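Local atomic coordinates of neutral ceramidase (Pseudomonas aeruginosa, PDB entry 2ZWS), a protein that hydrolyses the N-acyl linkage of ceramides to release sphingosine and a free fatty acid, and also catalyses the reverse synthesis, with zinc as a cofactor. Residues E294-F299 with V484-R489; R298-D303 with P491-A496; I395-I400 with Q477-M482; Q402-G407 with R434-N439. All coordinates share one frame; numbering follows the deposited sequence.

All four contacts belong to one four-stranded sheet, in the order 295-303, 392-400, 403-407 and 435-439, and to the chain that packs against it. Contacts 1 and 3 set helix 471-488 on this sheet, the first at the end of the helix and the second further back. Contact 2 brings the loop after that helix alongside strand 295-303. Contact 4 pairs the strands at the other side of the sheet. Contacts 3 and 4 are buried: apolar packing in one, a backbone ladder in the other. Contacts 1 and 2 are only partly buried, rich in arginine and carboxylate, and both touch the palmitate.

Contact 1. Residues E294-F299 with V484-R489; sequences ELDSRF and VALRER. With PLM (palmitic acid), chain G.
Arg-298 sets its CG beside its own backbone N (chi1 -68°), which brings that methylene within 3.8 Å of Leu-486 CG; the two side chains slide past each other in opposite directions. Asp-296 puts its CG anti to the backbone N (chi1 -159°), and the carboxylate comes up against the same leucine, with OD2 close to CD2. The arginine guanidinium is then sandwiched off-centre, Leu-486 CA over one face and the palmitate carboxyl carbon over the other. The fatty-acid O2 is 3.1 Å from Arg-298 NH2, yet it sits over the face, so the attraction is probably mostly electrostatic. In the plane of the group, Arg-298 NH1 donates to Ser-297 O at 2.9 Å, standing above that carbonyl's own plane. NH1 also makes a salt bridge to Asp-296 OD1, the hydrogen bond within it weak, while NH2 donates to Leu-490 O. Bonds to both terminal nitrogens should fix the rotation of the guanidinium. One water ties the segments together: it donates to Asp-296 OD2 and to Leu-486 O, and accepts from Arg-298 NH2 at 2.9 Å. At the outer end Glu-294 and Arg-489 meet tip to tip in a salt bridge, where Glu-294 OE2 takes Arg-489 NH1 on its syn lone pair at 2.9 Å; Arg-489 has a second conformer, so this link is less certain. Here the last turn of helix 471-488 lies over strand 295-303, their axes 9.0 Å apart, and the strand pairs on through Asp-296 and Arg-298 with its antiparallel neighbour 392-400.

Contact 2. Residues R298-D303 with P491-A496; sequences RFRFVD and PVETSA. With PLM (palmitic acid), chain G.
Phe-301 and Ser-495 meet at the tight end of this contact, where the loop is fastened to the backbone of the strand. Phe-301 N donates to Ser-495 OG at 2.9 Å, because the serine oxygen is turned beside its own backbone N (chi1 -85°) and thus takes the place a main-chain carbonyl would have. Phe-301 O then accepts from Ala-496 N at 3.0 Å, with the donor well above the carbonyl plane. Toward the start of the strand Val-492 packs in: its CG2 reaches Phe-299 O at 3.5 Å and Arg-300 CG at 3.7 Å, while CG1 rests on the aliphatic part of Arg-298. Arg-300 and Glu-493 stack closely, the two planes 13° from parallel, with Glu-493 CG over the centre of the Arg-300 guanidinium and Val-302 CG2 backing the opposite face. The salt bridge between Arg-300 NH2 and Glu-493 OE1 (3.5 Å) is one of charge alone, since the oxygen lies well out of the guanidinium plane. Strand 295-303 is the outermost of its sheet within the chain; one edge pairs with strand 392-400, and residues 491-496 run along the other, 30° from its direction, without forming a regular strand. The rings of Phe-299 and Phe-301 meet edge-to-face, the end of Phe-301 leading away from the loop to pack on Gln-68, a probable substrate-binding residue. The looser side is wetter. A water bridges the two backbones, reaching Phe-299 O, Glu-493 O and Ser-495 OG. Pro-491 lays its ring against the fatty-acid chain, CB to C4 3.4 Å, and exposed Thr-494 turns its side chain away from the strand.

Contact 3. Residues I395-I400 with Q477-M482; sequences IQMFRI and QLFVDM
Met-482 reaches from the helix into the strand and meets something with every side-chain atom. Its CB lies near Met-397 SD, and CG, anti to the backbone N (chi1 -178°), comes within 3.7 Å of that same sulphur; Met-397 has a second conformer, so contacts made by its side chain are less certain. The sulphur of Met-482 continues to the strand backbone, 3.7 Å from Met-397 N. The last bend, chi3 -76°, puts the methyl CE over the main chain, 3.4 Å from Ile-395 O and 3.8 Å from Ile-395 CG2. Helix 471-488 thus lies on the sheet in the manner of an alpha/beta layer, at 40° to strand 392-400 and pointing broadly the same way, with side chains of alternate strand residues, Ile-395 and Met-397, directed at it. Ile-395 does the rest of the filling. Its CG2 sits over the face of the Phe-479 ring in a CH-pi contact, 3.9 Å from the ring centroid, while CG1 touches Leu-478 CD1, the two side chains crossing at about a right angle. The edge of that ring is occupied too: Gln-396 O lies in its plane, 3.4 Å from Phe-479 CE1, and Met-397 CG comes in beside CD1. Ile-420 and Val-424 of helix 414-428 and Leu-406 of strand 403-407 also touch Phe-479.

Contact 4. Residues Q402-G407 with R434-N439; sequences QLELLG and RHVVFN
Residues Leu-403 to Gly-407 and His-435 to Asn-439 run as neighbouring parallel strands, 17° apart in direction and 4.8 Å between axes, in register residue for residue. The ladder alternates from Glu-404 N to His-435 O, from Val-437 N to Glu-404 O (2.8 Å), from Leu-406 N to Val-437 O, and from Asn-439 N to Leu-406 O. At the entry Gln-402 O accepts two bonds, a short one from Arg-434 N (2.8 Å) and a longer one from His-435 N (3.3 Å), which joins the two strands just as they begin. With helix 414-428 lying between them in sequence, the two strands form a beta-alpha-beta crossover. On the face that carries Glu-404, Val-436, Leu-406 and Phe-438, Leu-406 CD1 meets Val-436 CG1 at 3.7 Å. Leu-406 CD2 comes to Phe-438 CD1 at 3.9 Å, the two side chains crossing at about a right angle. Phe-438 turns edge-to-face to Phe-412, and its side chain is about 8 Å from that of the zinc ligand Glu-411. Helix 414-428 covers Val-436, and Phe-479 of helix 471-488 packs on Leu-406. On the opposite face Leu-405, with chi2 at 60°, lays CD1 on Val-437 CG1 at 3.8 Å. His-435 stacks on Tyr-148 and bonds through NE2 to Glu-289. Chemically, main-chain bonds set the register while apolar side chains fill much of both faces, with polar groups among them; the buried carboxylate of Glu-404 is met by Ser-428 through OE1, and the nearby Glu-289 would probably favour a protonated His-435.

Contact 1. Residues E294-F299 with V484-R489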
# COMPACT_ATOMS: atom_id res chain seq x y z
N GLU A 294 2.37 -16.92 23.36
CA GLU A 294 1.83 -17.69 22.25
C GLU A 294 1.56 -16.87 21.00
O GLU A 294 1.38 -15.66 21.08
CB GLU A 294 0.56 -18.42 22.68
CG GLU A 294 -0.63 -17.53 22.85
CD GLU A 294 -1.91 -18.28 23.22
OE1 GLU A 294 -2.65 -17.76 24.06
OE2 GLU A 294 -2.21 -19.37 22.68
N LEU A 295 1.53 -17.56 19.87
CA LEU A 295 0.94 -17.01 18.66
C LEU A 295 -0.46 -17.61 18.52
O LEU A 295 -0.67 -18.79 18.78
CB LEU A 295 1.76 -17.40 17.42
CG LEU A 295 3.23 -16.94 17.39
CD1 LEU A 295 3.83 -17.27 16.03
CD2 LEU A 295 3.38 -15.46 17.71
N ASP A 296 -1.41 -16.79 18.09
CA ASP A 296 -2.77 -17.26 17.85
C ASP A 296 -3.39 -16.32 16.85
O ASP A 296 -2.84 -15.24 16.53
CB ASP A 296 -3.56 -17.23 19.17
CG ASP A 296 -4.79 -18.14 19.17
OD1 ASP A 296 -5.07 -18.85 18.18
OD2 ASP A 296 -5.47 -18.14 20.21
N SER A 297 -4.55 -16.73 16.34
CA SER A 297 -5.26 -15.86 15.42
C SER A 297 -6.71 -16.27 15.26
O SER A 297 -7.10 -17.42 15.59
CB SER A 297 -4.57 -15.89 14.05
OG SER A 297 -4.67 -17.21 13.53
N ARG A 298 -7.50 -15.32 14.74
CA ARG A 298 -8.88 -15.63 14.32
C ARG A 298 -9.16 -14.85 13.04
O ARG A 298 -8.52 -13.82 12.78
CB ARG A 298 -9.91 -15.24 15.38
CG ARG A 298 -9.87 -16.06 16.66
CD ARG A 298 -10.31 -17.52 16.48
NE ARG A 298 -10.44 -18.16 17.79
CZ ARG A 298 -9.40 -18.56 18.53
NH1 ARG A 298 -8.16 -18.42 18.09
NH2 ARG A 298 -9.61 -19.10 19.72
N PHE A 299 -10.10 -15.37 12.26
CA PHE A 299 -10.48 -14.75 11.00
C PHE A 299 -11.92 -15.12 10.70
O PHE A 299 -12.32 -16.27 10.91
CB PHE A 299 -9.61 -15.27 9.85
CG PHE A 299 -10.05 -14.80 8.49
CD1 PHE A 299 -9.47 -13.68 7.92
CD2 PHE A 299 -11.07 -15.47 7.79
CE1 PHE A 299 -9.90 -13.20 6.70
CE2 PHE A 299 -11.48 -15.01 6.56
CZ PHE A 299 -10.90 -13.88 6.01
N VAL A 484 -12.98 -11.66 22.38
CA VAL A 484 -13.55 -12.54 23.41
C VAL A 484 -13.36 -14.00 23.01
O VAL A 484 -12.94 -14.82 23.84
CB VAL A 484 -15.03 -12.22 23.64
CG1 VAL A 484 -15.73 -13.34 24.49
CG2 VAL A 484 -15.17 -10.86 24.34
N ALA A 485 -13.63 -14.34 21.75
CA ALA A 485 -13.35 -15.71 21.28
C ALA A 485 -11.88 -16.15 21.50
O ALA A 485 -11.62 -17.25 21.97
CB ALA A 485 -13.75 -15.87 19.81
N LEU A 486 -10.93 -15.28 21.15
CA LEU A 486 -9.51 -15.54 21.44
C LEU A 486 -9.28 -15.77 22.92
O LEU A 486 -8.62 -16.73 23.30
CB LEU A 486 -8.64 -14.35 20.98
CG LEU A 486 -8.10 -14.47 19.58
CD1 LEU A 486 -7.73 -13.10 19.04
CD2 LEU A 486 -6.93 -15.43 19.51
N ARG A 487 -9.84 -14.89 23.75
CA ARG A 487 -9.65 -14.97 25.19
C ARG A 487 -10.14 -16.31 25.73
O ARG A 487 -9.48 -16.91 26.59
CB ARG A 487 -10.41 -13.85 25.88
CG ARG A 487 -10.23 -13.80 27.42
CD ARG A 487 -11.07 -12.68 27.98
NE ARG A 487 -12.50 -13.01 27.96
CZ ARG A 487 -13.49 -12.12 27.90
NH1 ARG A 487 -13.25 -10.82 27.78
NH2 ARG A 487 -14.75 -12.56 27.93
N GLU A 488 -11.31 -16.71 25.27
CA GLU A 488 -11.99 -17.90 25.81
C GLU A 488 -11.57 -19.18 25.12
O GLU A 488 -12.06 -20.28 25.46
CB GLU A 488 -13.50 -17.72 25.68
CG GLU A 488 -14.06 -16.55 26.47
CD GLU A 488 -13.68 -16.58 27.95
OE1 GLU A 488 -13.29 -15.53 28.50
OE2 GLU A 488 -13.76 -17.66 28.58
N ARG A 489 -10.60 -19.02 24.22
CA ARG A 489 -10.26 -20.01 23.21
C ARG A 489 -11.60 -20.08 22.46
O ARG A 489 -12.35 -19.12 22.48
CB ARG A 489 -9.75 -21.31 23.86
CG ARG A 489 -8.70 -21.12 24.99
CD ARG A 489 -7.31 -20.67 24.50
NE ARG A 489 -6.30 -20.48 25.56
CZ ARG A 489 -4.99 -20.28 25.32
NH1 ARG A 489 -4.54 -20.27 24.07
NH2 ARG A 489 -4.14 -20.08 26.32
C1 PLM G . -9.71 -22.56 18.16
O1 PLM G . -8.55 -22.79 17.72
O2 PLM G . -9.85 -22.15 19.34
C2 PLM G . -10.92 -22.78 17.29
C3 PLM G . -10.71 -22.06 15.96
C4 PLM G . -11.84 -22.40 14.99
C5 PLM G . -11.72 -23.77 14.34
C6 PLM G . -12.70 -23.85 13.17
C7 PLM G . -14.01 -24.53 13.58
C8 PLM G . -15.16 -23.54 13.71
C9 PLM G . -16.48 -24.27 13.91
CA PLM G . -17.24 -23.78 15.13
CB PLM G . -18.25 -22.70 14.77
CC PLM G . -18.15 -21.53 15.74
CD PLM G . -19.48 -21.27 16.44
CE PLM G . -19.30 -20.44 17.71
CF PLM G . -19.41 -18.94 17.43
CG PLM G . -20.86 -18.47 17.40
O HOH W 1 -7.53 -18.64 21.69

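Contact 2. Residues R298-D303 with P491-A496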
# COMPACT_ATOMS: atom_id res chain seq x y z
N ARG A 298 -7.50 -15.32 14.74
CA ARG A 298 -8.88 -15.63 14.32
C ARG A 298 -9.16 -14.85 13.04
O ARG A 298 -8.52 -13.82 12.78
CB ARG A 298 -9.91 -15.24 15.38
CG ARG A 298 -9.87 -16.06 16.66
CD ARG A 298 -10.31 -17.52 16.48
NE ARG A 298 -10.44 -18.16 17.79
CZ ARG A 298 -9.40 -18.56 18.53
NH1 ARG A 298 -8.16 -18.42 18.09
NH2 ARG A 298 -9.61 -19.10 19.72
N PHE A 299 -10.10 -15.37 12.26
CA PHE A 299 -10.48 -14.75 11.00
C PHE A 299 -11.92 -15.12 10.70
O PHE A 299 -12.32 -16.27 10.91
CB PHE A 299 -9.61 -15.27 9.85
CG PHE A 299 -10.05 -14.80 8.49
CD1 PHE A 299 -9.47 -13.68 7.92
CD2 PHE A 299 -11.07 -15.47 7.79
CE1 PHE A 299 -9.90 -13.20 6.70
CE2 PHE A 299 -11.48 -15.01 6.56
CZ PHE A 299 -10.90 -13.88 6.01
N ARG A 300 -12.66 -14.16 10.16
CA ARG A 300 -14.03 -14.38 9.73
C ARG A 300 -14.36 -13.49 8.55
O ARG A 300 -14.13 -12.29 8.63
CB ARG A 300 -14.96 -13.98 10.89
CG ARG A 300 -15.91 -15.03 11.20
CD ARG A 300 -17.29 -14.50 11.40
NE ARG A 300 -17.47 -13.52 12.45
CZ ARG A 300 -18.66 -12.95 12.69
NH1 ARG A 300 -19.69 -13.30 11.95
NH2 ARG A 300 -18.82 -12.05 13.67
N PHE A 301 -14.93 -14.06 7.48
CA PHE A 301 -15.70 -13.25 6.54
C PHE A 301 -17.08 -12.97 7.12
O PHE A 301 -17.79 -13.90 7.52
CB PHE A 301 -15.85 -13.92 5.18
CG PHE A 301 -14.63 -13.82 4.29
CD1 PHE A 301 -14.15 -12.58 3.87
CD2 PHE A 301 -13.99 -14.97 3.82
CE1 PHE A 301 -13.06 -12.47 3.01
CE2 PHE A 301 -12.85 -14.89 2.97
CZ PHE A 301 -12.38 -13.65 2.59
N VAL A 302 -17.45 -11.70 7.15
CA VAL A 302 -18.74 -11.26 7.73
C VAL A 302 -19.64 -10.66 6.66
O VAL A 302 -19.22 -9.74 5.95
CB VAL A 302 -18.52 -10.20 8.85
CG1 VAL A 302 -19.83 -9.85 9.52
CG2 VAL A 302 -17.54 -10.74 9.88
N ASP A 303 -20.86 -11.17 6.55
CA ASP A 303 -21.82 -10.55 5.66
C ASP A 303 -22.40 -9.28 6.32
O ASP A 303 -23.08 -9.33 7.37
CB ASP A 303 -22.93 -11.54 5.30
CG ASP A 303 -23.87 -11.01 4.21
OD1 ASP A 303 -23.75 -9.83 3.79
OD2 ASP A 303 -24.72 -11.82 3.74
N PRO A 491 -13.91 -20.88 18.80
CA PRO A 491 -13.96 -20.43 17.42
C PRO A 491 -14.80 -19.18 17.28
O PRO A 491 -15.63 -18.89 18.14
CB PRO A 491 -14.66 -21.58 16.69
CG PRO A 491 -15.04 -22.56 17.68
CD PRO A 491 -14.73 -22.10 19.03
N VAL A 492 -14.58 -18.43 16.20
CA VAL A 492 -15.50 -17.36 15.87
C VAL A 492 -16.61 -17.99 15.02
O VAL A 492 -16.50 -19.15 14.64
CB VAL A 492 -14.79 -16.18 15.15
CG1 VAL A 492 -13.88 -15.45 16.14
CG2 VAL A 492 -14.00 -16.69 13.96
N GLU A 493 -17.64 -17.23 14.70
CA GLU A 493 -18.74 -17.79 13.91
C GLU A 493 -18.30 -18.14 12.49
O GLU A 493 -17.34 -17.56 11.96
CB GLU A 493 -20.03 -16.95 13.97
CG GLU A 493 -19.91 -15.43 14.04
CD GLU A 493 -19.45 -14.87 15.39
OE1 GLU A 493 -20.27 -14.17 16.05
OE2 GLU A 493 -18.27 -15.09 15.77
N THR A 494 -18.97 -19.11 11.87
CA THR A 494 -18.55 -19.61 10.56
C THR A 494 -18.52 -18.46 9.55
O THR A 494 -19.38 -17.60 9.57
CB THR A 494 -19.47 -20.71 10.03
OG1 THR A 494 -20.82 -20.26 10.09
CG2 THR A 494 -19.33 -21.98 10.87
N SER A 495 -17.50 -18.46 8.70
CA SER A 495 -17.37 -17.42 7.68
C SER A 495 -18.50 -17.50 6.66
O SER A 495 -18.94 -18.58 6.30
CB SER A 495 -16.07 -17.59 6.91
OG SER A 495 -15.01 -16.97 7.58
N ALA A 496 -18.94 -16.35 6.20
CA ALA A 496 -19.74 -16.27 5.00
C ALA A 496 -18.77 -16.20 3.84
O ALA A 496 -17.59 -16.46 4.01
CB ALA A 496 -20.48 -14.93 5.05
C1 PLM G . -9.71 -22.56 18.16
O1 PLM G . -8.55 -22.79 17.72
O2 PLM G . -9.85 -22.15 19.34
C2 PLM G . -10.92 -22.78 17.29
C3 PLM G . -10.71 -22.06 15.96
C4 PLM G . -11.84 -22.40 14.99
C5 PLM G . -11.72 -23.77 14.34
C6 PLM G . -12.70 -23.85 13.17
C7 PLM G . -14.01 -24.53 13.58
C8 PLM G . -15.16 -23.54 13.71
C9 PLM G . -16.48 -24.27 13.91
CA PLM G . -17.24 -23.78 15.13
CB PLM G . -18.25 -22.70 14.77
CC PLM G . -18.15 -21.53 15.74
CD PLM G . -19.48 -21.27 16.44
CE PLM G . -19.30 -20.44 17.71
CF PLM G . -19.41 -18.94 17.43
CG PLM G . -20.86 -18.47 17.40
O HOH W 2 -14.63 -18.17 10.58

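Contact 3. Residues I395-I400 with Q477-M482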
# COMPACT_ATOMS: atom_id res chain seq x y z
N ILE A 395 -12.61 -9.89 8.81
CA ILE A 395 -12.23 -9.37 10.11
C ILE A 395 -11.17 -10.36 10.64
O ILE A 395 -11.39 -11.58 10.60
CB ILE A 395 -13.44 -9.34 11.08
CG1 ILE A 395 -14.61 -8.45 10.55
CG2 ILE A 395 -13.00 -8.95 12.50
CD1 ILE A 395 -14.20 -7.01 10.36
N GLN A 396 -10.04 -9.85 11.13
CA GLN A 396 -8.93 -10.71 11.50
C GLN A 396 -8.18 -10.11 12.67
O GLN A 396 -8.03 -8.87 12.76
CB GLN A 396 -7.99 -10.82 10.30
CG GLN A 396 -6.87 -11.86 10.52
CD GLN A 396 -6.00 -11.98 9.29
OE1 GLN A 396 -5.57 -10.96 8.77
NE2 GLN A 396 -5.76 -13.22 8.82
N MET A 397 -7.67 -10.99 13.52
CA MET A 397 -6.78 -10.60 14.62
C MET A 397 -5.69 -11.63 14.78
O MET A 397 -5.94 -12.84 14.70
CB MET A 397 -7.53 -10.50 15.95
CG MET A 397 -8.58 -9.41 16.03
SD MET A 397 -9.50 -9.38 17.59
CE MET A 397 -8.16 -9.18 18.77
N PHE A 398 -4.45 -11.14 14.96
CA PHE A 398 -3.33 -11.99 15.34
C PHE A 398 -3.01 -11.70 16.80
O PHE A 398 -3.06 -10.54 17.22
CB PHE A 398 -2.05 -11.65 14.56
CG PHE A 398 -2.03 -12.13 13.13
CD1 PHE A 398 -3.04 -12.94 12.60
CD2 PHE A 398 -0.95 -11.79 12.32
CE1 PHE A 398 -2.99 -13.37 11.27
CE2 PHE A 398 -0.88 -12.24 11.00
CZ PHE A 398 -1.89 -13.03 10.49
N ARG A 399 -2.67 -12.74 17.55
CA ARG A 399 -2.04 -12.53 18.85
C ARG A 399 -0.56 -12.89 18.68
O ARG A 399 -0.22 -13.97 18.17
CB ARG A 399 -2.66 -13.44 19.93
CG ARG A 399 -1.79 -13.40 21.20
CD ARG A 399 -2.35 -14.19 22.35
NE ARG A 399 -1.54 -13.91 23.53
CZ ARG A 399 -1.97 -14.00 24.79
NH1 ARG A 399 -3.21 -14.42 25.05
NH2 ARG A 399 -1.15 -13.68 25.79
N ILE A 400 0.32 -11.97 19.08
CA ILE A 400 1.75 -12.19 19.02
C ILE A 400 2.28 -11.91 20.44
O ILE A 400 2.52 -10.76 20.80
CB ILE A 400 2.44 -11.27 17.95
CG1 ILE A 400 1.79 -11.43 16.57
CG2 ILE A 400 3.92 -11.58 17.88
CD1 ILE A 400 2.19 -10.32 15.57
N GLN A 477 -18.18 -4.07 17.45
CA GLN A 477 -18.80 -5.32 17.89
C GLN A 477 -18.06 -6.54 17.34
O GLN A 477 -17.79 -7.49 18.07
CB GLN A 477 -20.23 -5.39 17.38
CG GLN A 477 -20.93 -6.70 17.65
CD GLN A 477 -22.36 -6.64 17.24
OE1 GLN A 477 -22.77 -7.26 16.24
NE2 GLN A 477 -23.13 -5.85 17.95
N LEU A 478 -17.74 -6.49 16.04
CA LEU A 478 -17.08 -7.61 15.38
C LEU A 478 -15.71 -7.90 15.99
O LEU A 478 -15.35 -9.07 16.26
CB LEU A 478 -16.96 -7.35 13.89
CG LEU A 478 -18.30 -7.33 13.13
CD1 LEU A 478 -18.10 -6.84 11.71
CD2 LEU A 478 -19.00 -8.67 13.15
N PHE A 479 -14.92 -6.84 16.19
CA PHE A 479 -13.61 -7.01 16.82
C PHE A 479 -13.68 -7.40 18.29
O PHE A 479 -12.85 -8.19 18.76
CB PHE A 479 -12.75 -5.76 16.59
CG PHE A 479 -12.11 -5.71 15.23
CD1 PHE A 479 -11.10 -6.62 14.91
CD2 PHE A 479 -12.51 -4.78 14.26
CE1 PHE A 479 -10.48 -6.61 13.65
CE2 PHE A 479 -11.86 -4.77 12.98
CZ PHE A 479 -10.85 -5.70 12.70
N VAL A 480 -14.63 -6.85 19.04
CA VAL A 480 -14.75 -7.26 20.45
C VAL A 480 -15.14 -8.73 20.54
O VAL A 480 -14.53 -9.50 21.32
CB VAL A 480 -15.73 -6.35 21.22
CG1 VAL A 480 -16.15 -7.01 22.56
CG2 VAL A 480 -15.06 -5.02 21.46
N ASP A 481 -16.11 -9.14 19.72
CA ASP A 481 -16.54 -10.54 19.74
C ASP A 481 -15.37 -11.48 19.39
O ASP A 481 -15.19 -12.54 20.01
CB ASP A 481 -17.76 -10.76 18.83
CG ASP A 481 -19.06 -10.15 19.41
OD1 ASP A 481 -19.04 -9.66 20.57
OD2 ASP A 481 -20.10 -10.17 18.71
N MET A 482 -14.54 -11.07 18.42
CA MET A 482 -13.37 -11.87 18.03
C MET A 482 -12.36 -11.93 19.17
O MET A 482 -11.81 -12.99 19.45
CB MET A 482 -12.73 -11.30 16.77
CG MET A 482 -11.54 -12.15 16.31
SD MET A 482 -11.09 -11.72 14.61
CE MET A 482 -12.41 -12.54 13.70

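Contact 4. Residues Q402-G407 with R434-N439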
# COMPACT_ATOMS: atom_id res chain seq x y z
N GLN A 402 2.16 -10.75 24.04
CA GLN A 402 1.22 -9.79 24.69
C GLN A 402 0.66 -8.75 23.73
O GLN A 402 -0.01 -7.80 24.16
CB GLN A 402 1.91 -9.09 25.87
CG GLN A 402 3.00 -8.07 25.46
CD GLN A 402 4.43 -8.62 25.44
OE1 GLN A 402 5.37 -7.88 25.79
NE2 GLN A 402 4.61 -9.85 25.01
N LEU A 403 0.95 -8.91 22.43
CA LEU A 403 0.43 -8.00 21.40
C LEU A 403 -0.76 -8.59 20.69
O LEU A 403 -0.80 -9.79 20.44
CB LEU A 403 1.46 -7.76 20.31
CG LEU A 403 2.85 -7.35 20.74
CD1 LEU A 403 3.70 -7.10 19.49
CD2 LEU A 403 2.80 -6.12 21.63
N GLU A 404 -1.72 -7.74 20.36
CA GLU A 404 -2.75 -8.15 19.39
C GLU A 404 -2.74 -7.18 18.25
O GLU A 404 -2.65 -5.98 18.46
CB GLU A 404 -4.15 -8.21 20.00
CG GLU A 404 -4.43 -9.51 20.70
CD GLU A 404 -5.85 -9.60 21.27
OE1 GLU A 404 -6.45 -8.55 21.62
OE2 GLU A 404 -6.34 -10.74 21.38
N LEU A 405 -2.80 -7.73 17.04
CA LEU A 405 -2.73 -6.95 15.82
C LEU A 405 -4.06 -7.19 15.10
O LEU A 405 -4.44 -8.32 14.82
CB LEU A 405 -1.55 -7.45 14.99
CG LEU A 405 -1.39 -6.90 13.58
CD1 LEU A 405 -1.21 -5.36 13.57
CD2 LEU A 405 -0.24 -7.57 12.85
N LEU A 406 -4.79 -6.11 14.85
CA LEU A 406 -6.07 -6.21 14.17
C LEU A 406 -5.93 -5.80 12.72
O LEU A 406 -5.29 -4.79 12.42
CB LEU A 406 -7.10 -5.27 14.80
CG LEU A 406 -7.74 -5.57 16.16
CD1 LEU A 406 -6.82 -6.10 17.21
CD2 LEU A 406 -8.46 -4.30 16.69
N GLY A 407 -6.54 -6.59 11.83
CA GLY A 407 -6.53 -6.24 10.41
C GLY A 407 -7.95 -5.84 10.04
O GLY A 407 -8.87 -6.67 10.09
N ARG A 434 -1.37 -6.68 26.32
CA ARG A 434 -0.98 -5.38 26.85
C ARG A 434 -0.92 -4.27 25.80
O ARG A 434 -0.85 -3.10 26.14
CB ARG A 434 0.37 -5.49 27.58
CG ARG A 434 0.38 -6.50 28.75
CD ARG A 434 -0.54 -6.03 29.90
NE ARG A 434 -0.72 -7.02 30.98
CZ ARG A 434 -1.81 -7.79 31.14
NH1 ARG A 434 -2.85 -7.72 30.31
NH2 ARG A 434 -1.85 -8.64 32.17
N HIS A 435 -0.90 -4.65 24.53
CA HIS A 435 -0.85 -3.66 23.46
C HIS A 435 -1.72 -4.14 22.31
O HIS A 435 -1.66 -5.31 21.92
CB HIS A 435 0.58 -3.46 22.96
CG HIS A 435 1.54 -3.04 24.03
ND1 HIS A 435 1.54 -1.78 24.59
CD2 HIS A 435 2.51 -3.73 24.67
CE1 HIS A 435 2.48 -1.71 25.51
NE2 HIS A 435 3.08 -2.88 25.58
N VAL A 436 -2.56 -3.25 21.81
CA VAL A 436 -3.42 -3.57 20.66
C VAL A 436 -3.07 -2.62 19.53
O VAL A 436 -3.09 -1.42 19.71
CB VAL A 436 -4.91 -3.43 21.04
CG1 VAL A 436 -5.81 -3.67 19.83
CG2 VAL A 436 -5.26 -4.39 22.18
N VAL A 437 -2.65 -3.19 18.41
CA VAL A 437 -2.29 -2.38 17.24
C VAL A 437 -3.40 -2.52 16.19
O VAL A 437 -3.77 -3.63 15.84
CB VAL A 437 -0.96 -2.85 16.63
CG1 VAL A 437 -0.68 -2.06 15.35
CG2 VAL A 437 0.17 -2.64 17.61
N PHE A 438 -3.92 -1.39 15.73
CA PHE A 438 -5.01 -1.41 14.77
C PHE A 438 -4.44 -1.15 13.38
O PHE A 438 -3.97 -0.07 13.12
CB PHE A 438 -6.01 -0.31 15.14
CG PHE A 438 -7.23 -0.31 14.29
CD1 PHE A 438 -8.39 -0.96 14.69
CD2 PHE A 438 -7.23 0.36 13.06
CE1 PHE A 438 -9.54 -0.96 13.88
CE2 PHE A 438 -8.38 0.38 12.25
CZ PHE A 438 -9.53 -0.29 12.66
N ASN A 439 -4.44 -2.16 12.51
CA ASN A 439 -3.93 -1.98 11.14
C ASN A 439 -5.09 -1.90 10.16
O ASN A 439 -5.68 -2.92 9.83
CB ASN A 439 -2.99 -3.16 10.81
CG ASN A 439 -2.10 -2.90 9.60
OD1 ASN A 439 -2.48 -2.20 8.62
ND2 ASN A 439 -0.92 -3.48 9.63